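Local coordinates for glycosyl hydrolase, family 31/fibronectin type III domain protein (Clostridium perfringens, PDB 4UAP) that binds N-acetylgalactosamine through a family 32 carbohydrate-binding module, a calcium-containing beta-sandwich that probably helps the parent glycoside hydrolase recognise galacto-configured glycans, at residues Lys65-Arg75 with Ala141-Lys150. Sequence-based numbering, arbitrary orientation.
Sequences KTLENFTIYNR and AINEIEFYEK. With CA (calcium ion), chain D; NGA (2-acetamido-2-deoxy-beta-D-galactopyranose), chain C.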
ATOM      1  N   LYS A  65      -8.582  -5.492  15.786  1.00 14.58           N
ATOM      2  CA  LYS A  65      -8.509  -6.796  15.150  1.00 15.83           C
ATOM      3  C   LYS A  65      -7.179  -7.438  15.479  1.00 16.74           C
ATOM      4  O   LYS A  65      -6.156  -6.757  15.523  1.00 10.33           O
ATOM      5  CB  LYS A  65      -8.670  -6.677  13.632  1.00 16.03           C
ATOM      6  CG  LYS A  65      -9.972  -6.037  13.201  1.00 25.94           C
ATOM      7  CD  LYS A  65     -11.153  -6.960  13.468  1.00 25.93           C
ATOM      8  CE  LYS A  65     -12.474  -6.248  13.196  1.00 33.44           C
ATOM      9  NZ  LYS A  65     -13.644  -7.162  13.345  1.00 35.88           N
ATOM     10  N   THR A  66      -7.189  -8.744  15.715  1.00 14.37           N
ATOM     11  CA  THR A  66      -5.938  -9.474  15.856  1.00 13.26           C
ATOM     12  C   THR A  66      -5.570 -10.031  14.482  1.00 14.13           C
ATOM     13  O   THR A  66      -6.332 -10.783  13.882  1.00 14.68           O
ATOM     14  CB  THR A  66      -6.047 -10.586  16.923  1.00 17.17           C
ATOM     15  OG1 THR A  66      -7.135 -11.451  16.598  1.00 19.63           O
ATOM     16  CG2 THR A  66      -6.342  -9.961  18.292  1.00 14.79           C
ATOM     17  N   LEU A  67      -4.398  -9.637  13.991  1.00 10.41           N
ATOM     18  CA  LEU A  67      -3.994  -9.904  12.611  1.00 11.55           C
ATOM     19  C   LEU A  67      -2.858 -10.912  12.501  1.00 12.91           C
ATOM     20  O   LEU A  67      -1.873 -10.828  13.233  1.00 10.93           O
ATOM     21  CB  LEU A  67      -3.561  -8.597  11.931  1.00 11.44           C
ATOM     22  CG  LEU A  67      -4.588  -7.466  11.860  1.00 15.85           C
ATOM     23  CD1 LEU A  67      -3.973  -6.198  11.266  1.00 19.36           C
ATOM     24  CD2 LEU A  67      -5.804  -7.924  11.054  1.00 20.05           C
ATOM     25  N   GLU A  68      -2.986 -11.855  11.576  1.00 10.65           N
ATOM     26  CA  GLU A  68      -1.863 -12.723  11.229  1.00 14.27           C
ATOM     27  C   GLU A  68      -0.847 -11.952  10.375  1.00 12.23           C
ATOM     28  O   GLU A  68       0.360 -12.042  10.595  1.00 11.50           O
ATOM     29  CB  GLU A  68      -2.346 -13.972  10.486  1.00 14.15           C
ATOM     30  CG  GLU A  68      -3.215 -14.904  11.327  1.00 28.91           C
ATOM     31  CD  GLU A  68      -2.416 -15.746  12.336  1.00 42.13           C
ATOM     32  OE1 GLU A  68      -1.231 -15.429  12.602  1.00 34.02           O
ATOM     33  OE2 GLU A  68      -2.985 -16.734  12.859  1.00 44.45           O
ATOM     34  N   ASN A  69      -1.339 -11.178   9.411  1.00  9.31           N
ATOM     35  CA  ASN A  69      -0.456 -10.391   8.546  1.00  9.24           C
ATOM     36  C   ASN A  69      -1.214  -9.346   7.756  1.00  8.92           C
ATOM     37  O   ASN A  69      -2.442  -9.367   7.716  1.00 10.05           O
ATOM     38  CB  ASN A  69       0.299 -11.307   7.560  1.00  9.88           C
ATOM     39  CG  ASN A  69      -0.584 -11.791   6.401  1.00 16.24           C
ATOM     40  OD1 ASN A  69      -0.987 -11.011   5.531  1.00 12.86           O
ATOM     41  ND2 ASN A  69      -0.872 -13.082   6.380  1.00 14.13           N
ATOM     42  N   PHE A  70      -0.489  -8.439   7.112  1.00  7.29           N
ATOM     43  CA  PHE A  70      -1.055  -7.814   5.932  1.00  8.40           C
ATOM     44  C   PHE A  70      -0.089  -8.039   4.777  1.00  8.14           C
ATOM     45  O   PHE A  70       1.114  -8.241   4.976  1.00  6.45           O
ATOM     46  CB  PHE A  70      -1.400  -6.327   6.149  1.00  8.82           C
ATOM     47  CG  PHE A  70      -0.235  -5.439   6.485  1.00  9.46           C
ATOM     48  CD1 PHE A  70       0.572  -4.917   5.484  1.00 10.98           C
ATOM     49  CD2 PHE A  70       0.008  -5.069   7.799  1.00 10.33           C
ATOM     50  CE1 PHE A  70       1.620  -4.071   5.795  1.00 13.59           C
ATOM     51  CE2 PHE A  70       1.067  -4.227   8.118  1.00 10.96           C
ATOM     52  CZ  PHE A  70       1.865  -3.724   7.117  1.00  8.82           C
ATOM     53  N   THR A  71      -0.654  -8.059   3.577  1.00  6.99           N
ATOM     54  CA  THR A  71       0.053  -8.429   2.366  1.00  6.42           C
ATOM     55  C   THR A  71      -0.148  -7.361   1.309  1.00  9.43           C
ATOM     56  O   THR A  71      -1.283  -7.064   0.929  1.00  6.63           O
ATOM     57  CB  THR A  71      -0.442  -9.777   1.820  1.00  9.26           C
ATOM     58  OG1 THR A  71      -0.172 -10.808   2.783  1.00 12.29           O
ATOM     59  CG2 THR A  71       0.245 -10.107   0.506  1.00  9.93           C
ATOM     60  N   ILE A  72       0.964  -6.792   0.851  1.00  5.70           N
ATOM     61  CA  ILE A  72       0.967  -5.774  -0.184  1.00  8.11           C
ATOM     62  C   ILE A  72       1.270  -6.454  -1.518  1.00  8.40           C
ATOM     63  O   ILE A  72       2.267  -7.169  -1.639  1.00  7.17           O
ATOM     64  CB  ILE A  72       2.016  -4.672   0.112  1.00  8.02           C
ATOM     65  CG1 ILE A  72       1.757  -4.050   1.499  1.00  8.44           C
ATOM     66  CG2 ILE A  72       2.002  -3.600  -0.985  1.00  7.32           C
ATOM     67  CD1 ILE A  72       2.866  -3.121   1.991  1.00  8.80           C
ATOM     68  N   TYR A  73       0.391  -6.257  -2.497  1.00  4.78           N
ATOM     69  CA  TYR A  73       0.593  -6.820  -3.821  1.00  8.00           C
ATOM     70  C   TYR A  73       1.223  -5.776  -4.736  1.00  7.85           C
ATOM     71  O   TYR A  73       0.643  -4.717  -4.998  1.00  6.54           O
ATOM     72  CB  TYR A  73      -0.728  -7.327  -4.398  1.00  7.37           C
ATOM     73  CG  TYR A  73      -1.273  -8.544  -3.676  1.00  9.39           C
ATOM     74  CD1 TYR A  73      -1.998  -8.411  -2.489  1.00 10.62           C
ATOM     75  CD2 TYR A  73      -1.060  -9.829  -4.181  1.00 13.27           C
ATOM     76  CE1 TYR A  73      -2.495  -9.524  -1.828  1.00 15.31           C
ATOM     77  CE2 TYR A  73      -1.546 -10.951  -3.516  1.00 15.38           C
ATOM     78  CZ  TYR A  73      -2.266 -10.792  -2.354  1.00 16.12           C
ATOM     79  OH  TYR A  73      -2.757 -11.900  -1.712  1.00 20.31           O
ATOM     80  N   ASN A  74       2.427  -6.083  -5.208  1.00  8.36           N
ATOM     81  CA  ASN A  74       3.215  -5.138  -5.977  1.00  8.96           C
ATOM     82  C   ASN A  74       2.979  -5.278  -7.472  1.00  9.01           C
ATOM     83  O   ASN A  74       2.599  -6.342  -7.952  1.00  7.98           O
ATOM     84  CB  ASN A  74       4.698  -5.317  -5.665  1.00  9.22           C
ATOM     85  CG  ASN A  74       5.012  -5.021  -4.216  1.00 10.52           C
ATOM     86  OD1 ASN A  74       4.667  -3.955  -3.712  1.00  9.19           O
ATOM     87  ND2 ASN A  74       5.624  -5.981  -3.525  1.00  9.02           N
ATOM     88  N   ARG A  75       3.205  -4.191  -8.200  1.00  6.64           N
ATOM     89  CA  ARG A  75       2.978  -4.202  -9.636  1.00  7.53           C
ATOM     90  C   ARG A  75       4.080  -4.999 -10.320  1.00  7.26           C
ATOM     91  O   ARG A  75       5.251  -4.637 -10.249  1.00  9.51           O
ATOM     92  CB  ARG A  75       2.920  -2.783 -10.202  1.00  6.68           C
ATOM     93  CG  ARG A  75       2.640  -2.765 -11.705  1.00  9.64           C
ATOM     94  CD  ARG A  75       2.767  -1.374 -12.277  1.00  9.01           C
ATOM     95  NE  ARG A  75       2.503  -1.387 -13.709  1.00 13.58           N
ATOM     96  CZ  ARG A  75       2.486  -0.296 -14.466  1.00 18.32           C
ATOM     97  NH1 ARG A  75       2.723   0.890 -13.917  1.00 11.95           N
ATOM     98  NH2 ARG A  75       2.232  -0.398 -15.762  1.00 14.68           N
ATOM     99  N   ALA A 141       3.072   2.385  -7.816  1.00  4.61           N
ATOM    100  CA  ALA A 141       1.931   1.562  -8.191  1.00  5.54           C
ATOM    101  C   ALA A 141       1.782   0.421  -7.199  1.00  7.46           C
ATOM    102  O   ALA A 141       2.728  -0.321  -6.948  1.00  9.05           O
ATOM    103  CB  ALA A 141       2.091   1.017  -9.614  1.00  5.97           C
ATOM    104  N   ILE A 142       0.587   0.286  -6.636  1.00  6.77           N
ATOM    105  CA  ILE A 142       0.272  -0.819  -5.740  1.00  5.64           C
ATOM    106  C   ILE A 142      -1.030  -1.474  -6.195  1.00  6.58           C
ATOM    107  O   ILE A 142      -2.017  -0.781  -6.430  1.00  6.90           O
ATOM    108  CB  ILE A 142       0.146  -0.331  -4.278  1.00  5.52           C
ATOM    109  CG1 ILE A 142       1.474   0.285  -3.811  1.00  7.33           C
ATOM    110  CG2 ILE A 142      -0.294  -1.477  -3.364  1.00  5.41           C
ATOM    111  CD1 ILE A 142       1.385   0.974  -2.417  1.00  8.73           C
ATOM    112  N   ASN A 143      -1.031  -2.799  -6.340  1.00  6.87           N
ATOM    113  CA  ASN A 143      -2.226  -3.516  -6.791  1.00  5.55           C
ATOM    114  C   ASN A 143      -3.316  -3.611  -5.733  1.00  4.92           C
ATOM    115  O   ASN A 143      -4.493  -3.460  -6.019  1.00  6.51           O
ATOM    116  CB  ASN A 143      -1.868  -4.942  -7.229  1.00  5.96           C
ATOM    117  CG  ASN A 143      -0.837  -4.978  -8.323  1.00  7.90           C
ATOM    118  OD1 ASN A 143      -0.454  -3.940  -8.872  1.00  6.09           O
ATOM    119  ND2 ASN A 143      -0.385  -6.187  -8.666  1.00  6.67           N
ATOM    120  N   GLU A 144      -2.914  -3.902  -4.505  1.00  5.71           N
ATOM    121  CA  GLU A 144      -3.866  -4.273  -3.469  1.00  7.64           C
ATOM    122  C   GLU A 144      -3.117  -4.418  -2.165  1.00  7.09           C
ATOM    123  O   GLU A 144      -1.933  -4.749  -2.165  1.00  7.05           O
ATOM    124  CB  GLU A 144      -4.581  -5.596  -3.817  1.00  7.47           C
ATOM    125  CG  GLU A 144      -5.761  -5.964  -2.871  1.00  8.32           C
ATOM    126  CD  GLU A 144      -7.103  -5.392  -3.335  1.00  9.62           C
ATOM    127  OE1 GLU A 144      -8.134  -5.664  -2.691  1.00 10.34           O
ATOM    128  OE2 GLU A 144      -7.133  -4.664  -4.350  1.00 10.31           O
ATOM    129  N   ILE A 145      -3.798  -4.157  -1.058  1.00  6.96           N
ATOM    130  CA  ILE A 145      -3.267  -4.501   0.247  1.00  8.40           C
ATOM    131  C   ILE A 145      -4.353  -5.282   0.965  1.00 11.57           C
ATOM    132  O   ILE A 145      -5.482  -4.810   1.069  1.00  8.38           O
ATOM    133  CB  ILE A 145      -2.844  -3.256   1.062  1.00 10.34           C
ATOM    134  CG1 ILE A 145      -1.718  -2.511   0.325  1.00  6.70           C
ATOM    135  CG2 ILE A 145      -2.398  -3.676   2.472  1.00  9.59           C
ATOM    136  CD1 ILE A 145      -1.263  -1.183   0.994  1.00  7.36           C
ATOM    137  N   GLU A 146      -4.011  -6.491   1.409  1.00  8.91           N
ATOM    138  CA  GLU A 146      -4.949  -7.404   2.074  1.00 10.96           C
ATOM    139  C   GLU A 146      -4.577  -7.628   3.531  1.00 10.37           C
ATOM    140  O   GLU A 146      -3.394  -7.731   3.857  1.00 11.97           O
ATOM    141  CB  GLU A 146      -4.979  -8.762   1.361  1.00 11.12           C
ATOM    142  CG  GLU A 146      -5.512  -8.709  -0.044  1.00 13.44           C
ATOM    143  CD  GLU A 146      -5.661 -10.081  -0.649  1.00 21.30           C
ATOM    144  OE1 GLU A 146      -4.954 -11.008  -0.194  1.00 21.09           O
ATOM    145  OE2 GLU A 146      -6.485 -10.231  -1.576  1.00 26.12           O
ATOM    146  N   PHE A 147      -5.586  -7.730   4.392  1.00  8.63           N
ATOM    147  CA  PHE A 147      -5.371  -7.945   5.824  1.00 11.09           C
ATOM    148  C   PHE A 147      -5.937  -9.306   6.231  1.00 14.97           C
ATOM    149  O   PHE A 147      -7.069  -9.642   5.890  1.00 14.94           O
ATOM    150  CB  PHE A 147      -6.014  -6.809   6.641  1.00 11.87           C
ATOM    151  CG  PHE A 147      -5.375  -5.467   6.399  1.00 10.52           C
ATOM    152  CD1 PHE A 147      -5.686  -4.732   5.265  1.00 11.21           C
ATOM    153  CD2 PHE A 147      -4.435  -4.962   7.283  1.00 12.31           C
ATOM    154  CE1 PHE A 147      -5.079  -3.512   5.020  1.00  9.44           C
ATOM    155  CE2 PHE A 147      -3.830  -3.745   7.057  1.00 10.73           C
ATOM    156  CZ  PHE A 147      -4.149  -3.015   5.918  1.00 10.11           C
ATOM    157  N   TYR A 148      -5.134 -10.098   6.929  1.00  9.17           N
ATOM    158  CA  TYR A 148      -5.542 -11.452   7.311  1.00 12.27           C
ATOM    159  C   TYR A 148      -5.716 -11.554   8.817  1.00 14.36           C
ATOM    160  O   TYR A 148      -4.762 -11.363   9.577  1.00 11.77           O
ATOM    161  CB  TYR A 148      -4.522 -12.482   6.821  1.00 14.39           C
ATOM    162  CG  TYR A 148      -4.586 -12.715   5.332  1.00 14.50           C
ATOM    163  CD1 TYR A 148      -3.939 -11.862   4.443  1.00 14.89           C
ATOM    164  CD2 TYR A 148      -5.308 -13.779   4.814  1.00 17.82           C
ATOM    165  CE1 TYR A 148      -4.005 -12.072   3.072  1.00 17.08           C
ATOM    166  CE2 TYR A 148      -5.380 -14.001   3.456  1.00 22.58           C
ATOM    167  CZ  TYR A 148      -4.735 -13.146   2.588  1.00 22.61           C
ATOM    168  OH  TYR A 148      -4.824 -13.377   1.236  1.00 22.71           O
ATOM    169  N   GLU A 149      -6.936 -11.849   9.245  1.00 11.87           N
ATOM    170  CA  GLU A 149      -7.253 -11.895  10.667  1.00 17.00           C
ATOM    171  C   GLU A 149      -6.831 -13.229  11.297  1.00 20.33           C
ATOM    172  O   GLU A 149      -6.887 -14.279  10.655  1.00 19.06           O
ATOM    173  CB  GLU A 149      -8.753 -11.649  10.875  1.00 17.35           C
ATOM    174  CG  GLU A 149      -9.144 -11.399  12.331  1.00 30.70           C
ATOM    175  CD  GLU A 149     -10.618 -11.050  12.504  1.00 34.51           C
ATOM    176  OE1 GLU A 149     -11.410 -11.244  11.553  1.00 39.57           O
ATOM    177  OE2 GLU A 149     -10.982 -10.574  13.602  1.00 38.48           O
ATOM    178  N   LYS A 150      -6.397 -13.185  12.553  1.00 20.90           N
ATOM    179  CA  LYS A 150      -6.082 -14.408  13.274  1.00 24.07           C
ATOM    180  C   LYS A 150      -7.385 -15.103  13.648  1.00 36.23           C
ATOM    181  O   LYS A 150      -8.160 -14.579  14.456  1.00 33.59           O
ATOM    182  CB  LYS A 150      -5.242 -14.124  14.519  1.00 22.78           C
ATOM    183  CG  LYS A 150      -4.795 -15.381  15.278  1.00 27.79           C
ATOM    184  CD  LYS A 150      -3.814 -15.026  16.390  1.00 28.23           C
ATOM    185  CE  LYS A 150      -3.284 -16.252  17.127  1.00 30.33           C
ATOM    186  NZ  LYS A 150      -4.348 -16.950  17.901  1.00 33.72           N
TER
HETATM  187 CA    CA D 202      -6.768  -3.506  -6.321  1.00  7.87          CA
HETATM  188  C1  NGA C 201       3.948   4.986 -17.335  1.00 33.04           C
HETATM  189  C2  NGA C 201       3.294   3.631 -17.081  1.00 24.90           C
HETATM  190  C3  NGA C 201       2.041   3.818 -16.252  1.00 19.79           C
HETATM  191  C4  NGA C 201       2.392   4.624 -15.008  1.00 17.64           C
HETATM  192  C5  NGA C 201       2.909   5.994 -15.447  1.00 16.62           C
HETATM  193  C6  NGA C 201       3.333   6.941 -14.332  1.00 21.30           C
HETATM  194  C7  NGA C 201       3.401   1.720 -18.637  1.00 34.18           C
HETATM  195  C8  NGA C 201       2.943   1.174 -19.958  1.00 28.63           C
HETATM  196  N2  NGA C 201       2.969   2.952 -18.336  1.00 28.96           N
HETATM  197  O1  NGA C 201       5.275   4.754 -17.745  1.00 38.69           O
HETATM  198  O3  NGA C 201       1.535   2.539 -15.952  1.00 20.64           O
HETATM  199  O4  NGA C 201       3.393   3.932 -14.292  1.00 16.40           O
HETATM  200  O5  NGA C 201       4.068   5.817 -16.205  1.00 28.17           O
HETATM  201  O6  NGA C 201       3.908   8.117 -14.895  1.00 13.30           O
HETATM  202  O7  NGA C 201       4.132   1.040 -17.902  1.00 23.92           O
HETATM  203  O   HOH W   1     -13.587  -9.308  11.429  1.00 37.06           O
HETATM  204  O   HOH W   2       4.253  -2.136  -5.836  1.00  6.03           O
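An antiparallel strand pair of the beta-sandwich joins 65-75 to 141-150, T71 N giving to E146 O (2.8 Å) and E146 N to T71 O. A classic beta bulge sets E68 and N69 both against Y148, E68 N giving Y148 O a bond of 2.7 Å and N69 N only a weak one, where the first strand turns its corner. On the face bearing Y73, E146 and Y148, E146 OE1 accepts two tyrosine hydroxyls from opposite faces of its carboxylate: Y73 OH from well above the plane (2.8 Å), Y148 OH nearer it, on the syn side. Two such donors should restrict the carboxylate's rotation. The face bearing F70, I72, I145 and F147 is apolar, suiting a sandwich core: F70 CB lies over the F147 ring (3.5 Å to CD2), and I72 CG1 meets I145 CG1. At the far end N143 O and anionic E144 OE2 bind calcium (each 2.3 Å), with backbone oxygens of K23, T28 and S35 and the D26 carboxylate. R75, CG anti to the backbone N (chi1 -178°) and extended to NE, runs its CD past A141 CB and brings its guanidinium edge to the sugar, NH1 donating to NGA O3 (2.9 Å) and O4. F70 and I72 pack on I128 of strand 125-133 in the opposing sheet, while strand 113-118 flanks 69-74 on the side away from 141-149.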